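Local structure of ASCH domain (Vibrio cholerae TMA 21, 3S9X) at residues L12-E15 against Q16-S20; S19-S22 against R23-E27. The protein is of unknown function but carries an ASCH domain of the PUA clan, a fold consistent with a role in binding RNA or another nucleic acid. One frame throughout, in Å; residues are numbered along the deposited sequence. Where two conformers were deposited one is given.

Contact 1: residues L12-E15 against Q16-S20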
# COMPACT_ATOMS: atom_id res chain seq x y z
N LEU A 12 -11.42 -15.49 -2.45
CA LEU A 12 -12.86 -15.45 -2.45
C LEU A 12 -13.38 -14.04 -2.47
O LEU A 12 -14.37 -13.71 -3.15
CB LEU A 12 -13.47 -16.31 -1.33
CG LEU A 12 -13.30 -17.80 -1.40
CD1 LEU A 12 -13.66 -18.42 -0.07
CD2 LEU A 12 -14.15 -18.30 -2.48
N PHE A 13 -12.80 -13.18 -1.65
CA PHE A 13 -13.24 -11.79 -1.53
C PHE A 13 -13.04 -11.07 -2.85
O PHE A 13 -13.90 -10.31 -3.32
CB PHE A 13 -12.47 -11.11 -0.40
CG PHE A 13 -13.04 -9.81 0.14
CD1 PHE A 13 -14.21 -9.84 0.88
CD2 PHE A 13 -12.36 -8.65 0.02
CE1 PHE A 13 -14.65 -8.68 1.50
CE2 PHE A 13 -12.79 -7.51 0.66
CZ PHE A 13 -13.94 -7.51 1.38
N LEU A 14 -11.85 -11.26 -3.44
CA LEU A 14 -11.55 -10.66 -4.73
C LEU A 14 -12.51 -11.14 -5.82
O LEU A 14 -12.98 -10.34 -6.62
CB LEU A 14 -10.14 -11.02 -5.12
CG LEU A 14 -9.56 -10.48 -6.45
CD1 LEU A 14 -9.76 -8.95 -6.68
CD2 LEU A 14 -8.07 -10.88 -6.60
N GLU A 15 -12.84 -12.44 -5.78
CA GLU A 15 -13.82 -12.96 -6.76
C GLU A 15 -15.17 -12.33 -6.56
O GLU A 15 -15.89 -12.10 -7.54
CB GLU A 15 -13.90 -14.48 -6.75
CG GLU A 15 -12.71 -15.14 -7.26
CD GLU A 15 -12.54 -15.14 -8.83
OE1 GLU A 15 -11.79 -16.07 -9.30
OE2 GLU A 15 -13.09 -14.22 -9.58
N GLN A 16 -15.55 -12.00 -5.31
CA GLN A 16 -16.80 -11.29 -5.09
C GLN A 16 -16.76 -9.95 -5.76
O GLN A 16 -17.76 -9.54 -6.41
CB GLN A 16 -17.14 -11.16 -3.59
CG GLN A 16 -17.50 -12.45 -2.93
CD GLN A 16 -17.90 -12.36 -1.53
OE1 GLN A 16 -19.00 -12.86 -1.10
NE2 GLN A 16 -17.04 -11.81 -0.77
N TYR A 17 -15.68 -9.20 -5.61
CA TYR A 17 -15.60 -7.90 -6.27
C TYR A 17 -15.72 -8.09 -7.81
O TYR A 17 -16.42 -7.37 -8.45
CB TYR A 17 -14.30 -7.20 -5.92
CG TYR A 17 -14.04 -5.98 -6.79
CD1 TYR A 17 -14.98 -4.96 -6.88
CD2 TYR A 17 -12.91 -5.91 -7.62
CE1 TYR A 17 -14.78 -3.88 -7.72
CE2 TYR A 17 -12.73 -4.80 -8.45
CZ TYR A 17 -13.66 -3.76 -8.49
OH TYR A 17 -13.53 -2.68 -9.32
N LEU A 18 -14.89 -8.96 -8.36
CA LEU A 18 -14.92 -9.13 -9.83
C LEU A 18 -16.26 -9.52 -10.36
O LEU A 18 -16.65 -9.05 -11.41
CB LEU A 18 -13.82 -10.05 -10.23
CG LEU A 18 -12.37 -9.62 -9.89
CD1 LEU A 18 -11.31 -10.76 -10.27
CD2 LEU A 18 -11.99 -8.31 -10.65
N SER A 19 -17.01 -10.30 -9.59
CA SER A 19 -18.32 -10.69 -10.03
C SER A 19 -19.35 -9.56 -9.82
O SER A 19 -20.45 -9.62 -10.41
CB SER A 19 -18.78 -12.04 -9.45
OG SER A 19 -18.93 -11.96 -8.06
N SER A 20 -19.03 -8.51 -9.07
CA SER A 20 -19.99 -7.46 -8.77
C SER A 20 -19.86 -6.33 -9.80
O SER A 20 -20.63 -5.37 -9.81
CB SER A 20 -19.60 -6.89 -7.34
OG SER A 20 -18.47 -5.94 -7.48
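Gln16 stretches its side chain back along the preceding turn of the helix to Phe13, with CG lying 3.4 Å from Leu12 O. With its CG beside the backbone N (chi1 -69°) and the chain extended beyond, the amide reaches the ring, where Gln16 NE2 comes within 3.8 Å of Phe13 CD1. The two side chains run roughly at right angles; the amide and ring planes are 55° apart, and NE2 comes to the ring obliquely. On another side of the helix, Leu14 CD1 meets Leu18 CG, one turn further on, at 4.2 Å and also lies at the edge of the Tyr17 ring, near its plane. A bend at chi2 swings Glu15 OE2 across to Leu18 CD1, 4.0 Å away, the two chains meeting at a slant. Beneath these side chains the i to i+4 bonds continue regularly; the straightest joins Leu18 N to Leu14 O at 2.9 Å (N-H...O 174°). At the helix end two donors of one residue grip Tyr17 O: Ser20 OG at 2.7 Å and Ser20 N at 2.9 Å. Helix 8-19 lays Phe13, Leu14 and Tyr17 against strands 79-83 and 89-102. Phe13 meets Tyr158 edge-to-face, Tyr17 OH bonds to Tyr29, and Leu14 and Leu18 touch Phe3.

Contact 2: residues S19-S22 against R23-E27; sequences SSVS and REVSE
Ser22 starts the helix 23-27 by reaching its hydroxyl forward to the first turn: Val25 N donates to Ser22 OG at 3.2 Å, with an N-H...O angle of 159°. The chi1 of 71° sets OG between the backbone N and the carbonyl carbon of its own residue, and from there it faces the amide three residues on. The same OG lies just 3.2 Å from Val25 CG2, so the hydroxyl sits close against the methyl as well as the amide. The backbone of Ser22 takes part too, for Ser26 N bonds to Ser22 O at 2.9 Å and closes the first full turn.

Beside this cap, Val21 points toward the helix and brings its CG2 methyl to 3.7 Å from Val25 CG1, the two branched side chains crossing at about a right angle. Val21 CG2 also rests near Ser26 CB, at 3.9 Å. A water also joins Val21 and Ser26: it donates to Val21 O at 2.8 Å and hydrogen-bonds to Ser26 OG at the same distance, tying the extended residue before the cap to the helix.

Farther out, the backbone bond from Glu27 N to Arg23 O extends the helix. Arg23, bent at chi2 and chi3, curls so that its NH1 makes a long salt bridge of 3.7 Å to Glu27 OE2 on the surface. Altogether this is a serine N-cap, with an apolar contact from the residue before it, opening the short helix 23-27 after the brief loop that follows helix 8-19.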
# COMPACT_ATOMS: atom_id res chain seq x y z
N SER A 19 -17.01 -10.30 -9.59
CA SER A 19 -18.32 -10.69 -10.03
C SER A 19 -19.35 -9.56 -9.82
O SER A 19 -20.45 -9.62 -10.41
CB SER A 19 -18.78 -12.04 -9.45
OG SER A 19 -18.93 -11.96 -8.06
N SER A 20 -19.03 -8.51 -9.07
CA SER A 20 -19.99 -7.46 -8.77
C SER A 20 -19.86 -6.33 -9.80
O SER A 20 -20.63 -5.37 -9.81
CB SER A 20 -19.60 -6.89 -7.34
OG SER A 20 -18.47 -5.94 -7.48
N VAL A 21 -18.95 -6.46 -10.75
CA VAL A 21 -18.76 -5.48 -11.82
C VAL A 21 -18.96 -6.19 -13.19
O VAL A 21 -18.99 -7.38 -13.29
CB VAL A 21 -17.40 -4.74 -11.79
CG1 VAL A 21 -17.27 -3.97 -10.47
CG2 VAL A 21 -16.25 -5.72 -11.94
N SER A 22 -19.14 -5.41 -14.22
CA SER A 22 -19.42 -5.95 -15.56
C SER A 22 -18.19 -6.68 -16.08
O SER A 22 -17.08 -6.43 -15.65
CB SER A 22 -19.71 -4.82 -16.51
OG SER A 22 -18.53 -4.09 -16.81
N ARG A 23 -18.41 -7.54 -17.07
CA ARG A 23 -17.30 -8.31 -17.68
C ARG A 23 -16.30 -7.37 -18.25
O ARG A 23 -15.07 -7.61 -18.11
CB ARG A 23 -17.81 -9.15 -18.81
CG ARG A 23 -16.71 -10.12 -19.29
CD ARG A 23 -16.50 -11.20 -18.34
NE ARG A 23 -17.59 -12.15 -18.19
CZ ARG A 23 -17.82 -13.19 -18.96
NH1 ARG A 23 -16.97 -13.49 -19.97
NH2 ARG A 23 -18.81 -13.98 -18.64
N GLU A 24 -16.75 -6.24 -18.78
CA GLU A 24 -15.79 -5.27 -19.40
C GLU A 24 -14.82 -4.78 -18.37
O GLU A 24 -13.62 -4.67 -18.64
CB GLU A 24 -16.48 -3.98 -19.92
CG GLU A 24 -17.35 -4.19 -21.18
CD GLU A 24 -16.60 -4.91 -22.32
OE1 GLU A 24 -15.55 -4.38 -22.84
OE2 GLU A 24 -17.06 -6.01 -22.71
N VAL A 25 -15.35 -4.47 -17.20
CA VAL A 25 -14.54 -3.93 -16.12
C VAL A 25 -13.68 -4.99 -15.49
O VAL A 25 -12.48 -4.77 -15.31
CB VAL A 25 -15.44 -3.26 -15.04
CG1 VAL A 25 -14.71 -2.84 -13.69
CG2 VAL A 25 -16.26 -2.12 -15.65
N SER A 26 -14.22 -6.16 -15.21
CA SER A 26 -13.41 -7.15 -14.52
C SER A 26 -12.25 -7.66 -15.38
O SER A 26 -11.20 -7.93 -14.84
CB SER A 26 -14.24 -8.34 -14.05
OG SER A 26 -14.91 -8.97 -15.07
N GLU A 27 -12.45 -7.80 -16.68
CA GLU A 27 -11.46 -8.40 -17.51
C GLU A 27 -10.30 -7.47 -17.75
O GLU A 27 -9.22 -7.95 -18.17
CB GLU A 27 -12.08 -8.87 -18.86
CG GLU A 27 -12.67 -10.23 -18.70
CD GLU A 27 -13.28 -10.81 -19.95
OE1 GLU A 27 -13.42 -10.03 -20.97
OE2 GLU A 27 -13.60 -12.03 -19.86
O HOH W 1 -17.51 -9.57 -14.21

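How the contacts relate
From the N terminus the chain first runs through contact 1, which spans successive turns of helix 8-19 and closes no loop beyond the helical turn itself. Ser19 and Ser20 belong to both contacts, so contact 2 begins where contact 1 ends; it closes the short connection between the two helices, through the bonds of Ser22 to the first turn of helix 23-27. The two follow in series, neither nesting nor crossing. Their centres lie about 9 Å apart, and they touch, Leu18 O 3.6 Å from Ser26 CB, where helix 23-27 lies against the end of helix 8-19. Contact 1 is partly buried against the sheet, whereas contact 2 lies at the surface, leading on toward strand 32-35.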